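Local coordinates for nucleoprotein (PDB 3OV9), which encapsidates the genomic RNA of Rift Valley fever virus, assembling into ring-shaped hexamers and shielding the RNA from nucleases, at residues Gly95-Asp100 / Leu104-Ala109; Lys91-Glu94 / Asp100-Thr103. All coordinates share one frame; numbering follows the deposited sequence.

Contact 1: Gly95-Asp100 / Leu104-Ala109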
# COMPACT_ATOMS: atom_id res chain seq x y z
N GLY A 95 -22.58 -3.93 -16.98
CA GLY A 95 -21.33 -3.53 -17.61
C GLY A 95 -21.27 -3.65 -19.12
O GLY A 95 -22.18 -3.19 -19.82
N ASN A 96 -20.19 -4.26 -19.61
CA ASN A 96 -19.97 -4.43 -21.05
C ASN A 96 -19.81 -5.91 -21.45
O ASN A 96 -18.69 -6.42 -21.54
CB ASN A 96 -18.76 -3.61 -21.50
CG ASN A 96 -18.46 -3.77 -22.98
OD1 ASN A 96 -19.12 -3.18 -23.83
ND2 ASN A 96 -17.45 -4.58 -23.29
N PRO A 97 -20.94 -6.61 -21.69
CA PRO A 97 -20.84 -8.00 -22.13
C PRO A 97 -20.67 -8.11 -23.65
O PRO A 97 -20.38 -7.11 -24.32
CB PRO A 97 -22.17 -8.59 -21.68
CG PRO A 97 -23.12 -7.46 -21.76
CD PRO A 97 -22.34 -6.21 -21.45
N SER A 98 -20.86 -9.32 -24.18
CA SER A 98 -20.77 -9.57 -25.61
C SER A 98 -21.92 -8.90 -26.37
O SER A 98 -22.90 -8.46 -25.77
CB SER A 98 -20.75 -11.07 -25.90
OG SER A 98 -22.03 -11.65 -25.70
N ARG A 99 -21.78 -8.87 -27.70
CA ARG A 99 -22.75 -8.27 -28.62
C ARG A 99 -24.14 -8.91 -28.51
O ARG A 99 -25.15 -8.30 -28.84
CB ARG A 99 -22.21 -8.44 -30.04
CG ARG A 99 -23.01 -7.79 -31.16
CD ARG A 99 -22.37 -8.08 -32.51
NE ARG A 99 -21.04 -7.47 -32.63
CZ ARG A 99 -19.89 -8.14 -32.54
NH1 ARG A 99 -19.89 -9.45 -32.33
NH2 ARG A 99 -18.74 -7.49 -32.65
N ASP A 100 -24.16 -10.17 -28.07
CA ASP A 100 -25.39 -10.95 -27.99
C ASP A 100 -26.12 -10.79 -26.66
O ASP A 100 -27.08 -11.51 -26.38
CB ASP A 100 -25.10 -12.43 -28.27
CG ASP A 100 -24.54 -12.66 -29.67
OD1 ASP A 100 -25.13 -12.14 -30.65
OD2 ASP A 100 -23.52 -13.36 -29.79
N LEU A 104 -29.13 -2.28 -19.86
CA LEU A 104 -29.97 -1.08 -19.82
C LEU A 104 -29.37 0.09 -20.59
O LEU A 104 -30.08 0.77 -21.34
CB LEU A 104 -30.28 -0.69 -18.37
CG LEU A 104 -31.04 -1.70 -17.51
CD1 LEU A 104 -31.06 -1.25 -16.05
CD2 LEU A 104 -32.47 -1.90 -18.01
N SER A 105 -28.06 0.32 -20.43
CA SER A 105 -27.37 1.41 -21.12
C SER A 105 -27.41 1.24 -22.64
O SER A 105 -27.52 2.23 -23.37
CB SER A 105 -25.91 1.52 -20.64
OG SER A 105 -25.84 1.98 -19.30
N ARG A 106 -27.32 -0.00 -23.10
CA ARG A 106 -27.36 -0.30 -24.53
C ARG A 106 -28.73 -0.01 -25.15
O ARG A 106 -28.82 0.44 -26.29
CB ARG A 106 -26.92 -1.74 -24.80
CG ARG A 106 -25.42 -1.94 -24.66
CD ARG A 106 -25.01 -3.39 -24.81
NE ARG A 106 -23.57 -3.54 -24.60
CZ ARG A 106 -22.90 -4.68 -24.74
NH1 ARG A 106 -23.53 -5.80 -25.08
NH2 ARG A 106 -21.59 -4.71 -24.52
N VAL A 107 -29.79 -0.28 -24.39
CA VAL A 107 -31.14 0.06 -24.83
C VAL A 107 -31.27 1.58 -25.04
O VAL A 107 -31.75 2.03 -26.08
CB VAL A 107 -32.23 -0.48 -23.87
CG1 VAL A 107 -33.62 -0.01 -24.30
CG2 VAL A 107 -32.18 -2.01 -23.81
N ALA A 108 -30.83 2.35 -24.05
CA ALA A 108 -30.84 3.81 -24.13
C ALA A 108 -30.02 4.33 -25.31
O ALA A 108 -30.44 5.28 -25.99
CB ALA A 108 -30.35 4.43 -22.82
N ALA A 109 -28.87 3.71 -25.56
CA ALA A 109 -27.97 4.14 -26.62
C ALA A 109 -28.50 3.81 -28.01
O ALA A 109 -28.40 4.64 -28.93
CB ALA A 109 -26.59 3.53 -26.42
O HOH W 1 -21.58 -1.47 -24.28
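The guanidinium group of Arg106, on the first turn of helix 104-110, plugs into the irregular loop that precedes this helix and is gripped by the backbone carbonyls of Pro97 and Ser98 and the side-chain amide of Asn96. One arginine thus holds the loop between helix 77-90 and helix 104-110 in the helical, strand-free phlebovirus nucleoprotein fold. Arg106 NH2 gives its straightest bond to Pro97 O (2.7 Å, 163° at the hydrogen) and a more bent one to Asn96 OD1 (3.0 Å), while Arg106 NH1 donates to Ser98 O (2.8 Å). All three oxygens lie close to the guanidinium plane, yet each is approached from above its own carbonyl plane. Pro97 covers one face of the group, Pro97 CD lying 3.5 Å from Arg106 NH2 and displaced toward the rim.

An extended run from CG to NE carries the guanidinium straight out from the helix, and the Asn96 amide stands nearly upright to it, the two planes 77° apart. NH1 has a further acceptor, Glu101 O, and Val38 of helix 35-46 touches the same side chain. Arg106 and the neighbouring Ser105 probably bind RNA. The bonds hold the guanidinium close to Phe33, another probable RNA-binding residue. Farther along the loop, Arg99 NH2 bonds Met75 O of the second subunit. One water closes the edge: it accepts from Arg106 NE at 2.9 Å and donates to Asn96 OD1.

Contact 2: Lys91-Glu94 / Asp100-Thr103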
# COMPACT_ATOMS: atom_id res chain seq x y z
N LYS A 91 -32.93 -11.09 -20.60
CA LYS A 91 -31.63 -11.64 -20.19
C LYS A 91 -30.59 -10.55 -19.91
O LYS A 91 -29.43 -10.65 -20.32
CB LYS A 91 -31.11 -12.67 -21.21
CG LYS A 91 -32.13 -13.75 -21.62
CD LYS A 91 -32.73 -14.51 -20.43
CE LYS A 91 -31.85 -15.65 -19.96
NZ LYS A 91 -32.44 -16.36 -18.78
N LEU A 92 -31.02 -9.53 -19.17
CA LEU A 92 -30.20 -8.34 -18.92
C LEU A 92 -28.93 -8.63 -18.12
O LEU A 92 -28.94 -9.41 -17.16
CB LEU A 92 -31.03 -7.26 -18.21
CG LEU A 92 -32.23 -6.66 -18.96
CD1 LEU A 92 -33.04 -5.76 -18.03
CD2 LEU A 92 -31.79 -5.88 -20.20
N LYS A 93 -27.84 -7.99 -18.54
CA LYS A 93 -26.55 -8.10 -17.86
C LYS A 93 -26.07 -6.72 -17.42
O LYS A 93 -26.70 -5.70 -17.73
CB LYS A 93 -25.51 -8.75 -18.79
CG LYS A 93 -25.89 -10.13 -19.33
CD LYS A 93 -25.88 -11.20 -18.24
CE LYS A 93 -26.07 -12.60 -18.82
NZ LYS A 93 -27.39 -12.78 -19.49
N GLU A 94 -24.96 -6.70 -16.68
CA GLU A 94 -24.32 -5.46 -16.23
C GLU A 94 -23.06 -5.17 -17.05
O GLU A 94 -22.54 -6.06 -17.73
CB GLU A 94 -23.98 -5.55 -14.74
CG GLU A 94 -25.18 -5.69 -13.84
CD GLU A 94 -24.82 -5.91 -12.38
OE1 GLU A 94 -23.61 -5.96 -12.07
OE2 GLU A 94 -25.74 -6.03 -11.55
N ASP A 100 -24.16 -10.17 -28.07
CA ASP A 100 -25.39 -10.95 -27.99
C ASP A 100 -26.12 -10.79 -26.66
O ASP A 100 -27.08 -11.51 -26.38
CB ASP A 100 -25.10 -12.43 -28.27
CG ASP A 100 -24.54 -12.66 -29.67
OD1 ASP A 100 -25.13 -12.14 -30.65
OD2 ASP A 100 -23.52 -13.36 -29.79
N GLU A 101 -25.67 -9.83 -25.85
CA GLU A 101 -26.29 -9.56 -24.55
C GLU A 101 -26.80 -8.12 -24.46
O GLU A 101 -26.13 -7.18 -24.89
CB GLU A 101 -25.30 -9.81 -23.41
CG GLU A 101 -24.75 -11.24 -23.32
CD GLU A 101 -25.69 -12.22 -22.63
OE1 GLU A 101 -26.80 -11.82 -22.21
OE2 GLU A 101 -25.31 -13.40 -22.50
N LEU A 102 -27.99 -7.97 -23.88
CA LEU A 102 -28.58 -6.66 -23.62
C LEU A 102 -28.17 -6.13 -22.26
O LEU A 102 -27.99 -6.90 -21.31
CB LEU A 102 -30.11 -6.73 -23.70
CG LEU A 102 -30.79 -6.91 -25.06
CD1 LEU A 102 -32.28 -7.19 -24.87
CD2 LEU A 102 -30.58 -5.69 -25.94
N THR A 103 -28.02 -4.81 -22.18
CA THR A 103 -27.89 -4.08 -20.92
C THR A 103 -28.82 -2.87 -21.01
O THR A 103 -29.23 -2.48 -22.11
CB THR A 103 -26.45 -3.57 -20.66
OG1 THR A 103 -26.12 -2.54 -21.60
CG2 THR A 103 -25.44 -4.69 -20.73
O HOH W 2 -29.56 -10.29 -23.15
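Lys93 and Glu101 are brought together by matching bends: both place CG anti to the carbonyl carbon (chi1 -57° and -59°) and then fold at chi2. Lys93 turns again at chi4, which curls its ammonium back over its own loop. The two segments form the neck of the loop that joins helix 77-90 to helix 104-110, closing it without becoming a regular strand pair.

NZ of Lys93 makes a salt bridge to Glu101 OE1 (2.9 Å), meeting the carboxylate from above its plane, and also donates to Lys91 O (3.1 Å). The ammonium thus bridges two oxygens that, both being acceptors, cannot bond to each other, and its charge would be expected to ease their closeness. The aliphatic part of the lysine lies across the glutamate, with Lys93 CG 3.5 Å from Glu101 OE1.

Next to the salt bridge, the backbone is pinned by a 3.0 Å bond from Lys93 N to Leu102 O. The same oxygen receives a CA-H...O contact from Leu92. Beside it, Leu92 CD2 packs on Leu102 CB at 4.0 Å; Leu102 also rests on Val38, Leu41 and Leu42 of helix 35-46, anchoring the neck to the protein interior.

Thr103 occupies the N-cap of helix 104-110, its OG1 accepting from Arg106 N. With the hydroxyl committed to that cap, the methyl CG2 is the branch that meets the other segment, 3.4 Å from Lys93 O. On the Glu101 side a water links the backbones, accepting from Leu102 N and donating to Lys91 O, 2.9 Å from each.

In the fold
Three of the four segments lie in the loop between helix 77-90 and helix 104-110, while 104-109 is on the helix that ends it; the centres of the two contacts are 6 Å apart. Along the sequence 91-94 comes first, then 95-100, 100-103 and 104-109, so contact 2 draws the loop's two ends together while contact 1 ties its outer part to the following helix; Asp100 is common to both. They meet directly where Pro97 CD packs on Thr103 CG2 and Leu104 CD2 on Leu92 CD1. Helix 35-46 lies against both. The loop lies beside the probable RNA-binding residues Tyr30, Phe33 and Lys67, and its outer part also reaches the second subunit of the hexamer.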